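Local structure of inositol dehydrogenase (Lactobacillus casei, 4MKX) at residues G21-L25 and I86-S90; F72-V76 and S99-K105; D82-I86 and E311-V315; G157-T163 and G267-L272. The protein probably oxidises scyllo-inositol with NAD as electron acceptor, acting as a sugar-alcohol dehydrogenase of the Gfo/Idh/MocA family. One frame throughout, in Å; residues are numbered along the deposited sequence.

Overall arrangement
Three of the contacts cluster around the parallel sheet of the NAD-binding Rossmann fold, contact 3 bringing in a helix from late in the chain. Contacts 1 and 3 share I86 and the neighbouring strands 18-23 and 83-86, their centres about 12 Å apart; G21 and F85 link them through backbone hydrogen bonding. Contact 2 covers one face of that sheet, with A100 CB 3.6 Å from V84 CG2 and F72 CE1 3.6 Å from V23 CG1, while contact 3 packs helix 304-319 on the opposite face. Contact 1 lies where the dinucleotide is expected to bind, judging from the glycine-rich turn at G24. Contact 4 belongs to the C-terminal domain, its centre about 39 Å from that of contact 1, and touches two other subunits.

Contact 1 of 4, residues G21-L25 and I86-S90; sequences GIVGL and IVSPS
G21, I22 and V23 close strand 18-23 in extended conformation (phi/psi near -120/140), parallel to strand 83-86. G21 bonds through its backbone to A83 and F85. I22, in the tt rotamer, brings CD1 to 4.0 Å from V87 CG2; both side chains also touch helix 27-38. V23 sets the register: it bridges I86 in parallel fashion, CA to CA 5.4 Å, and with chi1 near 56° its CG1 lies 3.8 Å from I86 CA and 4.2 Å from I86 CG1, on the face covered by helix 93-102. V23 O accepts V87 N at 2.8 Å (146°). G24 leaves the strand at phi/psi 99/108, its CA 4.2 Å from S88 CA and 3.5 Å from V87 O in a CA-H...O contact (157° at H). L25 (-126/39) turns its CB away. Opposite, I86 is still extended (-100/109), V87 breaks out at -128/31 and S88 runs on at -79/171, its OG hydrogen-bonded to Q96. This is the switch point of a Rossmann fold: the two strands send their following helices to opposite faces of the sheet, opening a crevice at their ends, and G24 fits the start of a GxGxxG turn. A CB on G24 would fall 2.0 Å from V87 O, so the close approach of the two chains requires glycine here.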
loop_
_atom_site.group_PDB
_atom_site.type_symbol
_atom_site.label_atom_id
_atom_site.label_comp_id
_atom_site.label_asym_id
_atom_site.label_seq_id
_atom_site.Cartn_x
_atom_site.Cartn_y
_atom_site.Cartn_z
ATOM N N GLY A 21 -25.951 24.397 -25.501
ATOM C CA GLY A 21 -26.756 25.031 -24.474
ATOM C C GLY A 21 -26.904 24.086 -23.302
ATOM O O GLY A 21 -26.995 22.880 -23.495
ATOM N N ILE A 22 -26.925 24.634 -22.094
ATOM C CA ILE A 22 -27.019 23.817 -20.901
ATOM C C ILE A 22 -28.256 24.195 -20.094
ATOM O O ILE A 22 -28.658 25.359 -20.055
ATOM C CB ILE A 22 -25.729 23.918 -20.034
ATOM C CG1 ILE A 22 -25.744 22.866 -18.922
ATOM C CG2 ILE A 22 -25.554 25.320 -19.443
ATOM C CD1 ILE A 22 -24.372 22.661 -18.261
ATOM N N VAL A 23 -28.875 23.202 -19.467
ATOM C CA VAL A 23 -29.921 23.462 -18.495
ATOM C C VAL A 23 -29.518 22.754 -17.213
ATOM O O VAL A 23 -29.050 21.613 -17.254
ATOM C CB VAL A 23 -31.309 22.978 -18.977
ATOM C CG1 VAL A 23 -31.299 21.480 -19.332
ATOM C CG2 VAL A 23 -32.366 23.286 -17.922
ATOM N N GLY A 24 -29.676 23.434 -16.084
ATOM C CA GLY A 24 -29.276 22.896 -14.800
ATOM C C GLY A 24 -27.919 23.464 -14.439
ATOM O O GLY A 24 -26.909 23.110 -15.052
ATOM N N LEU A 25 -27.893 24.363 -13.463
ATOM C CA LEU A 25 -26.642 24.980 -13.058
ATOM C C LEU A 25 -26.423 24.802 -11.564
ATOM O O LEU A 25 -25.941 25.701 -10.878
ATOM C CB LEU A 25 -26.604 26.454 -13.474
ATOM C CG LEU A 25 -26.445 26.689 -14.978
ATOM C CD1 LEU A 25 -26.674 28.151 -15.335
ATOM C CD2 LEU A 25 -25.071 26.246 -15.449
ATOM N N ILE A 86 -28.138 18.265 -20.641
ATOM C CA ILE A 86 -29.249 18.269 -19.715
ATOM C C ILE A 86 -28.759 17.867 -18.334
ATOM O O ILE A 86 -28.394 16.710 -18.101
ATOM C CB ILE A 86 -30.361 17.347 -20.209
ATOM C CG1 ILE A 86 -30.947 17.930 -21.495
ATOM C CG2 ILE A 86 -31.461 17.193 -19.151
ATOM C CD1 ILE A 86 -31.765 16.940 -22.309
ATOM N N VAL A 87 -28.723 18.840 -17.428
ATOM C CA VAL A 87 -28.234 18.611 -16.078
ATOM C C VAL A 87 -29.266 19.113 -15.058
ATOM O O VAL A 87 -28.929 19.548 -13.961
ATOM C CB VAL A 87 -26.837 19.265 -15.865
ATOM C CG1 VAL A 87 -26.071 18.534 -14.767
ATOM C CG2 VAL A 87 -26.024 19.235 -17.151
ATOM N N SER A 88 -30.536 19.041 -15.455
ATOM C CA SER A 88 -31.672 19.396 -14.613
ATOM C C SER A 88 -31.984 18.262 -13.643
ATOM O O SER A 88 -31.406 17.179 -13.753
ATOM C CB SER A 88 -32.887 19.632 -15.506
ATOM O OG SER A 88 -33.038 18.573 -16.438
ATOM N N PRO A 89 -32.889 18.501 -12.678
ATOM C CA PRO A 89 -33.276 17.376 -11.817
ATOM C C PRO A 89 -33.877 16.225 -12.629
ATOM O O PRO A 89 -34.433 16.452 -13.700
ATOM C CB PRO A 89 -34.330 17.992 -10.902
ATOM C CG PRO A 89 -33.961 19.444 -10.836
ATOM C CD PRO A 89 -33.440 19.784 -12.196
ATOM N N SER A 90 -33.763 15.006 -12.108
ATOM C CA SER A 90 -34.061 13.799 -12.876
ATOM C C SER A 90 -35.482 13.756 -13.420
ATOM O O SER A 90 -35.735 13.129 -14.448
ATOM C CB SER A 90 -33.852 12.576 -11.988
ATOM O OG SER A 90 -34.540 12.761 -10.767
#

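Contact 2 of 4, residues F72-V76 and S99-K105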
loop_
_atom_site.group_PDB
_atom_site.type_symbol
_atom_site.label_atom_id
_atom_site.label_comp_id
_atom_site.label_asym_id
_atom_site.label_seq_id
_atom_site.Cartn_x
_atom_site.Cartn_y
_atom_site.Cartn_z
ATOM N N PHE A 72 -36.694 26.040 -20.929
ATOM C CA PHE A 72 -35.915 25.126 -21.765
ATOM C C PHE A 72 -36.367 25.080 -23.218
ATOM O O PHE A 72 -35.542 25.072 -24.137
ATOM C CB PHE A 72 -35.904 23.710 -21.176
ATOM C CG PHE A 72 -35.091 22.728 -21.976
ATOM C CD1 PHE A 72 -33.716 22.639 -21.794
ATOM C CD2 PHE A 72 -35.692 21.892 -22.905
ATOM C CE1 PHE A 72 -32.961 21.742 -22.527
ATOM C CE2 PHE A 72 -34.945 20.996 -23.644
ATOM C CZ PHE A 72 -33.573 20.910 -23.448
ATOM N N ASP A 73 -37.678 25.045 -23.444
ATOM C CA ASP A 73 -38.167 24.981 -24.810
ATOM C C ASP A 73 -37.842 26.259 -25.561
ATOM O O ASP A 73 -37.607 26.225 -26.760
ATOM C CB ASP A 73 -39.672 24.711 -24.839
ATOM C CG ASP A 73 -40.023 23.383 -24.217
ATOM O OD1 ASP A 73 -39.793 22.352 -24.879
ATOM O OD2 ASP A 73 -40.500 23.371 -23.063
ATOM N N ASP A 74 -37.815 27.376 -24.840
ATOM C CA ASP A 74 -37.461 28.655 -25.439
ATOM C C ASP A 74 -36.016 28.583 -25.920
ATOM O O ASP A 74 -35.703 29.005 -27.026
ATOM C CB ASP A 74 -37.635 29.783 -24.426
ATOM C CG ASP A 74 -37.459 31.157 -25.045
ATOM O OD1 ASP A 74 -37.470 31.257 -26.291
ATOM O OD2 ASP A 74 -37.310 32.136 -24.282
ATOM N N MET A 75 -35.141 27.995 -25.104
ATOM C CA MET A 75 -33.736 27.874 -25.498
ATOM C C MET A 75 -33.555 27.008 -26.738
ATOM O O MET A 75 -32.853 27.383 -27.678
ATOM C CB MET A 75 -32.878 27.302 -24.366
ATOM C CG MET A 75 -31.419 27.101 -24.786
ATOM S SD MET A 75 -30.332 26.519 -23.462
ATOM C CE MET A 75 -30.986 24.883 -23.168
ATOM N N VAL A 76 -34.174 25.838 -26.739
ATOM C CA VAL A 76 -33.973 24.899 -27.835
ATOM C C VAL A 76 -34.582 25.392 -29.166
ATOM O O VAL A 76 -34.102 25.059 -30.259
ATOM C CB VAL A 76 -34.479 23.512 -27.427
ATOM C CG1 VAL A 76 -34.161 22.508 -28.481
ATOM C CG2 VAL A 76 -33.794 23.095 -26.128
ATOM N N SER A 99 -37.846 17.130 -26.279
ATOM C CA SER A 99 -37.923 18.456 -26.873
ATOM C C SER A 99 -36.666 18.812 -27.652
ATOM O O SER A 99 -36.740 19.369 -28.751
ATOM C CB SER A 99 -38.155 19.498 -25.792
ATOM O OG SER A 99 -37.905 20.791 -26.300
ATOM N N ALA A 100 -35.504 18.499 -27.084
ATOM C CA ALA A 100 -34.256 18.828 -27.758
ATOM C C ALA A 100 -34.115 18.059 -29.064
ATOM O O ALA A 100 -33.700 18.619 -30.078
ATOM C CB ALA A 100 -33.065 18.546 -26.849
ATOM N N LEU A 101 -34.477 16.780 -29.047
ATOM C CA LEU A 101 -34.363 15.948 -30.236
ATOM C C LEU A 101 -35.347 16.414 -31.306
ATOM O O LEU A 101 -35.010 16.453 -32.492
ATOM C CB LEU A 101 -34.600 14.472 -29.900
ATOM C CG LEU A 101 -33.477 13.802 -29.115
ATOM C CD1 LEU A 101 -33.859 12.350 -28.808
ATOM C CD2 LEU A 101 -32.179 13.849 -29.890
ATOM N N ASN A 102 -36.550 16.777 -30.880
ATOM C CA ASN A 102 -37.571 17.261 -31.812
ATOM C C ASN A 102 -37.172 18.577 -32.484
ATOM O O ASN A 102 -37.608 18.876 -33.596
ATOM C CB ASN A 102 -38.925 17.385 -31.104
ATOM C CG ASN A 102 -39.599 16.033 -30.883
ATOM O OD1 ASN A 102 -39.492 15.129 -31.716
ATOM N ND2 ASN A 102 -40.299 15.890 -29.758
ATOM N N ALA A 103 -36.334 19.358 -31.811
ATOM C CA ALA A 103 -35.846 20.609 -32.371
ATOM C C ALA A 103 -34.508 20.426 -33.070
ATOM O O ALA A 103 -33.842 21.404 -33.419
ATOM C CB ALA A 103 -35.749 21.655 -31.310
ATOM N N GLY A 104 -34.126 19.172 -33.285
ATOM C CA GLY A 104 -32.937 18.849 -34.051
ATOM C C GLY A 104 -31.616 19.091 -33.335
ATOM O O GLY A 104 -30.616 19.420 -33.973
ATOM N N LYS A 105 -31.595 18.922 -32.018
ATOM C CA LYS A 105 -30.351 19.119 -31.264
ATOM C C LYS A 105 -29.800 17.794 -30.753
ATOM O O LYS A 105 -30.561 16.916 -30.325
ATOM C CB LYS A 105 -30.577 20.059 -30.080
ATOM C CG LYS A 105 -31.335 21.335 -30.423
ATOM C CD LYS A 105 -30.657 22.114 -31.543
ATOM C CE LYS A 105 -31.414 23.403 -31.848
ATOM N NZ LYS A 105 -30.873 24.116 -33.045
HETATM O O HOH W 1 -32.357 26.711 -31.792
#
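Two helices of the Rossmann fold meet here on one face of the parallel sheet: the first turn of helix 72-78, which leads from strand 67-69 to strand 83-86, and the C-terminal end of helix 93-102, which leads on to strand 106-109. Their backbones come close at V76 and A100, CA to CA 6.1 Å, with D73 and S99 at 6.8 Å. The second helix ends in a Schellman motif: K105 N bonds to A100 O (2.9 Å) and G104 N to L101 O (3.0 Å), with G104 at phi 75° as the C-prime residue, a conformation that favours glycine. V76 is the centre of the packing. Its CG1 sits 3.4 Å from A103 CB, 3.8 Å from A100 CA and 3.6 Å from K105 CG, so A100 on the helix and A103 just past its end, both with only a methyl side chain, allow the close fit, and the aliphatic part of K105 borders it. F72 presents the edge of its ring, CZ lying 4.2 Å from A100 CB. On the more open flank, S99 OG donates to D73 OD1 at 2.8 Å, tying the helices together. Beneath, V84 of the sheet touches both V76 and A100. K105 reaches back past V76, its NZ hydrogen-bonded to I81 O. A water bridges V76 and K105, donating to V76 O at 2.9 Å and weakly accepting from K105 NZ at 3.2 Å.

Contact 3 of 4, residues D82-I86 and E311-V315; sequences DAVFI and EQAFV
F314, with chi1 near 174° and chi2 72°, extends from its helix across A83 and the ring of F85. A83 CB meets the edge of the F314 ring, 3.9 Å from CE2, and F85 CE1 approaches F314 CD2 to 3.6 Å. The two rings are oblique to each other, centroids 5.5 Å apart and planes at 84°. F85 reaches the helix through a chi1 of -102°, between the usual wells, and its CE2 also lies 3.9 Å from E311 CG. Residues 83-86 are extended, while 311-315 are helical (V315 N to E311 O 3.2 Å). The axes of these short segments pass 11.3 Å apart at 152°, so helix and strand run roughly antiparallel; A83 is nearest V315 (CA to CA 8.9 Å) and F85 nearest E311 (9.4 Å). V84 points the other way, toward A100 of helix 93-102. No hydrogen bond crosses the interface: the carboxylate of E311 is engaged by H32 and N35, and F85 also stacks on F108 and meets H32 edge-to-face. Helix 304-319, far along the chain, thus returns to pack on the face of the parallel sheet opposite helix 93-102, giving the layered alpha/beta/alpha packing of a Rossmann fold.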
loop_
_atom_site.group_PDB
_atom_site.type_symbol
_atom_site.label_atom_id
_atom_site.label_comp_id
_atom_site.label_asym_id
_atom_site.label_seq_id
_atom_site.Cartn_x
_atom_site.Cartn_y
_atom_site.Cartn_z
ATOM N N ASP A 82 -26.183 23.764 -31.291
ATOM C CA ASP A 82 -26.228 22.533 -32.075
ATOM C C ASP A 82 -26.566 21.353 -31.169
ATOM O O ASP A 82 -27.019 20.308 -31.638
ATOM C CB ASP A 82 -24.863 22.270 -32.700
ATOM C CG ASP A 82 -24.366 23.444 -33.517
ATOM O OD1 ASP A 82 -25.117 23.896 -34.408
ATOM O OD2 ASP A 82 -23.241 23.924 -33.255
ATOM N N ALA A 83 -26.327 21.538 -29.877
ATOM C CA ALA A 83 -26.424 20.448 -28.900
ATOM C C ALA A 83 -26.806 20.967 -27.528
ATOM O O ALA A 83 -26.614 22.150 -27.228
ATOM C CB ALA A 83 -25.098 19.695 -28.830
ATOM N N VAL A 84 -27.324 20.075 -26.677
ATOM C CA VAL A 84 -27.725 20.467 -25.337
ATOM C C VAL A 84 -27.102 19.537 -24.302
ATOM O O VAL A 84 -26.898 18.363 -24.579
ATOM C CB VAL A 84 -29.257 20.439 -25.158
ATOM C CG1 VAL A 84 -29.930 21.389 -26.129
ATOM C CG2 VAL A 84 -29.795 19.033 -25.357
ATOM N N PHE A 85 -26.804 20.083 -23.127
ATOM C CA PHE A 85 -26.404 19.281 -21.976
ATOM C C PHE A 85 -27.527 19.395 -20.979
ATOM O O PHE A 85 -27.846 20.500 -20.521
ATOM C CB PHE A 85 -25.134 19.843 -21.336
ATOM C CG PHE A 85 -23.884 19.091 -21.692
ATOM C CD1 PHE A 85 -23.453 19.029 -23.012
ATOM C CD2 PHE A 85 -23.133 18.468 -20.709
ATOM C CE1 PHE A 85 -22.300 18.341 -23.352
ATOM C CE2 PHE A 85 -21.982 17.766 -21.038
ATOM C CZ PHE A 85 -21.564 17.708 -22.360
ATOM N N ILE A 86 -28.138 18.265 -20.641
ATOM C CA ILE A 86 -29.249 18.269 -19.715
ATOM C C ILE A 86 -28.759 17.867 -18.334
ATOM O O ILE A 86 -28.394 16.710 -18.101
ATOM C CB ILE A 86 -30.361 17.347 -20.209
ATOM C CG1 ILE A 86 -30.947 17.930 -21.495
ATOM C CG2 ILE A 86 -31.461 17.193 -19.151
ATOM C CD1 ILE A 86 -31.765 16.940 -22.309
ATOM N N GLU A 311 -17.221 14.626 -21.798
ATOM C CA GLU A 311 -17.656 15.832 -22.494
ATOM C C GLU A 311 -16.964 15.905 -23.849
ATOM O O GLU A 311 -17.597 16.192 -24.862
ATOM C CB GLU A 311 -17.326 17.080 -21.665
ATOM C CG GLU A 311 -18.133 17.202 -20.376
ATOM C CD GLU A 311 -17.401 17.988 -19.320
ATOM O OE1 GLU A 311 -16.261 18.407 -19.596
ATOM O OE2 GLU A 311 -17.930 18.167 -18.203
ATOM N N GLN A 312 -15.661 15.641 -23.872
ATOM C CA GLN A 312 -14.923 15.704 -25.131
ATOM C C GLN A 312 -15.394 14.618 -26.084
ATOM O O GLN A 312 -15.492 14.843 -27.297
ATOM C CB GLN A 312 -13.414 15.584 -24.892
ATOM C CG GLN A 312 -12.571 15.938 -26.122
ATOM C CD GLN A 312 -12.685 17.410 -26.510
ATOM O OE1 GLN A 312 -12.170 18.285 -25.812
ATOM N NE2 GLN A 312 -13.360 17.687 -27.628
ATOM N N ALA A 313 -15.706 13.444 -25.542
ATOM C CA ALA A 313 -16.188 12.354 -26.376
ATOM C C ALA A 313 -17.521 12.710 -27.040
ATOM O O ALA A 313 -17.765 12.343 -28.189
ATOM C CB ALA A 313 -16.321 11.072 -25.558
ATOM N N PHE A 314 -18.383 13.419 -26.318
ATOM C CA PHE A 314 -19.670 13.824 -26.877
ATOM C C PHE A 314 -19.467 14.788 -28.041
ATOM O O PHE A 314 -20.042 14.607 -29.120
ATOM C CB PHE A 314 -20.550 14.435 -25.788
ATOM C CG PHE A 314 -21.837 15.016 -26.301
ATOM C CD1 PHE A 314 -22.871 14.191 -26.742
ATOM C CD2 PHE A 314 -22.019 16.386 -26.313
ATOM C CE1 PHE A 314 -24.064 14.737 -27.212
ATOM C CE2 PHE A 314 -23.206 16.939 -26.779
ATOM C CZ PHE A 314 -24.233 16.109 -27.217
ATOM N N VAL A 315 -18.624 15.792 -27.829
ATOM C CA VAL A 315 -18.320 16.772 -28.870
ATOM C C VAL A 315 -17.692 16.117 -30.101
ATOM O O VAL A 315 -18.097 16.400 -31.234
ATOM C CB VAL A 315 -17.430 17.909 -28.329
ATOM C CG1 VAL A 315 -16.922 18.789 -29.468
ATOM C CG2 VAL A 315 -18.202 18.747 -27.324
#

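Contact 4 of 4, residues G157-T163 and G267-L272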
loop_
_atom_site.group_PDB
_atom_site.type_symbol
_atom_site.label_atom_id
_atom_site.label_comp_id
_atom_site.label_asym_id
_atom_site.label_seq_id
_atom_site.Cartn_x
_atom_site.Cartn_y
_atom_site.Cartn_z
ATOM N N GLY A 157 -8.842 -10.867 -21.555
ATOM C CA GLY A 157 -8.991 -12.202 -20.992
ATOM C C GLY A 157 -8.103 -12.470 -19.786
ATOM O O GLY A 157 -7.957 -13.613 -19.349
ATOM N N LYS A 158 -7.531 -11.410 -19.223
ATOM C CA LYS A 158 -6.522 -11.544 -18.174
ATOM C C LYS A 158 -7.021 -12.038 -16.820
ATOM O O LYS A 158 -6.231 -12.526 -16.025
ATOM C CB LYS A 158 -5.767 -10.226 -17.990
ATOM C CG LYS A 158 -4.860 -9.864 -19.157
ATOM C CD LYS A 158 -3.396 -9.981 -18.771
ATOM C CE LYS A 158 -2.489 -9.613 -19.942
ATOM N NZ LYS A 158 -2.844 -8.284 -20.519
ATOM N N ILE A 159 -8.313 -11.908 -16.533
ATOM C CA ILE A 159 -8.818 -12.497 -15.300
ATOM C C ILE A 159 -9.855 -13.573 -15.574
ATOM O O ILE A 159 -10.500 -14.064 -14.652
ATOM C CB ILE A 159 -9.384 -11.469 -14.296
ATOM C CG1 ILE A 159 -10.647 -10.820 -14.847
ATOM C CG2 ILE A 159 -8.327 -10.431 -13.912
ATOM C CD1 ILE A 159 -11.493 -10.198 -13.770
ATOM N N GLY A 160 -10.001 -13.940 -16.844
ATOM C CA GLY A 160 -10.910 -15.016 -17.210
ATOM C C GLY A 160 -12.336 -14.513 -17.204
ATOM O O GLY A 160 -12.575 -13.315 -17.364
ATOM N N ASP A 161 -13.290 -15.418 -17.018
ATOM C CA ASP A 161 -14.683 -15.000 -16.941
ATOM C C ASP A 161 -14.938 -14.425 -15.552
ATOM O O ASP A 161 -14.325 -14.845 -14.568
ATOM C CB ASP A 161 -15.617 -16.180 -17.228
ATOM C CG ASP A 161 -17.083 -15.775 -17.244
ATOM O OD1 ASP A 161 -17.405 -14.619 -17.601
ATOM O OD2 ASP A 161 -17.923 -16.622 -16.894
ATOM N N ILE A 162 -15.851 -13.465 -15.474
ATOM C CA ILE A 162 -16.147 -12.793 -14.220
ATOM C C ILE A 162 -17.127 -13.600 -13.386
ATOM O O ILE A 162 -18.167 -14.020 -13.869
ATOM C CB ILE A 162 -16.723 -11.401 -14.506
ATOM C CG1 ILE A 162 -15.647 -10.551 -15.177
ATOM C CG2 ILE A 162 -17.249 -10.774 -13.213
ATOM C CD1 ILE A 162 -16.140 -9.195 -15.672
ATOM N N THR A 163 -16.791 -13.846 -12.125
ATOM C CA THR A 163 -17.681 -14.607 -11.259
ATOM C C THR A 163 -18.406 -13.703 -10.259
ATOM O O THR A 163 -19.524 -13.978 -9.865
ATOM C CB THR A 163 -16.914 -15.660 -10.474
ATOM O OG1 THR A 163 -16.095 -14.992 -9.519
ATOM C CG2 THR A 163 -16.033 -16.481 -11.382
ATOM N N GLY A 267 -12.447 -12.916 -11.007
ATOM C CA GLY A 267 -12.577 -13.736 -12.200
ATOM C C GLY A 267 -12.055 -15.139 -11.931
ATOM O O GLY A 267 -11.609 -15.456 -10.824
ATOM N N THR A 268 -12.101 -15.986 -12.946
ATOM C CA THR A 268 -11.662 -17.363 -12.773
ATOM C C THR A 268 -10.141 -17.447 -12.731
ATOM O O THR A 268 -9.599 -18.429 -12.232
ATOM C CB THR A 268 -12.212 -18.269 -13.892
ATOM O OG1 THR A 268 -11.847 -17.730 -15.166
ATOM C CG2 THR A 268 -13.727 -18.374 -13.791
ATOM N N LYS A 269 -9.448 -16.422 -13.226
ATOM C CA LYS A 269 -7.990 -16.466 -13.326
ATOM C C LYS A 269 -7.306 -15.377 -12.513
ATOM O O LYS A 269 -6.074 -15.268 -12.521
ATOM C CB LYS A 269 -7.548 -16.320 -14.780
ATOM C CG LYS A 269 -8.256 -17.256 -15.740
ATOM C CD LYS A 269 -7.481 -17.376 -17.034
ATOM C CE LYS A 269 -7.070 -16.012 -17.543
ATOM N NZ LYS A 269 -6.002 -16.078 -18.581
ATOM N N GLY A 270 -8.100 -14.562 -11.828
ATOM C CA GLY A 270 -7.529 -13.431 -11.125
ATOM C C GLY A 270 -8.572 -12.512 -10.533
ATOM O O GLY A 270 -9.769 -12.787 -10.575
ATOM N N MET A 271 -8.104 -11.408 -9.969
ATOM C CA MET A 271 -8.976 -10.509 -9.250
ATOM C C MET A 271 -8.378 -9.124 -9.434
ATOM O O MET A 271 -7.164 -8.987 -9.591
ATOM C CB MET A 271 -8.934 -10.913 -7.779
ATOM C CG MET A 271 -9.828 -10.161 -6.864
ATOM S SD MET A 271 -9.809 -11.030 -5.271
ATOM C CE MET A 271 -10.768 -9.813 -4.360
ATOM N N LEU A 272 -9.221 -8.101 -9.486
ATOM C CA LEU A 272 -8.674 -6.757 -9.445
ATOM C C LEU A 272 -9.591 -5.848 -8.659
ATOM O O LEU A 272 -10.783 -6.135 -8.501
ATOM C CB LEU A 272 -8.400 -6.222 -10.848
ATOM C CG LEU A 272 -9.560 -6.179 -11.814
ATOM C CD1 LEU A 272 -10.314 -4.868 -11.636
ATOM C CD2 LEU A 272 -9.091 -6.312 -13.277
#
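The type I turn G157-G160, which starts at G157, the positive-phi residue of the Schellman motif ending helix 145-155, lies against the hairpin loop between strands 260-267 and 271-274 of the C-terminal domain. Backbone groups satisfy one another across it. I159 O accepts K269 N at 2.9 Å (161°), and G267 CA adds a CA-H...O contact to I159 O at 3.2 Å. D161 O accepts T268 N at 3.0 Å (135°), while D161 N has only a weak bond to T268 OG1, 3.3 Å. Within each segment G160 N bonds to G157 O (3.2 Å) and G267 N to G270 O (2.7 Å), closing the two turns. I162 and G267 form an antiparallel non-hydrogen-bonded pair, CA to CA 4.2 Å. Glycines make this closeness possible: a CB would lie 2.1 Å from I159 O at G267 and 2.2 Å from T268 OG1 at G160. I159 supplies much of the apolar part, its CG2 4.2 Å from L272 CD2, and T163 CG2 meets T268 CG2 at 3.8 Å. The carboxylate of D161 is used outward: OD1 pairs with K209 and takes a weak bond from I162 N (2.9 Å), and OD2 forms a salt bridge with R221 of a third subunit, while M271 and L272 extend the sheet into a second subunit. The contact is therefore held mainly by backbone polar groups, with the charge of D161 spent on K209 and on assembly.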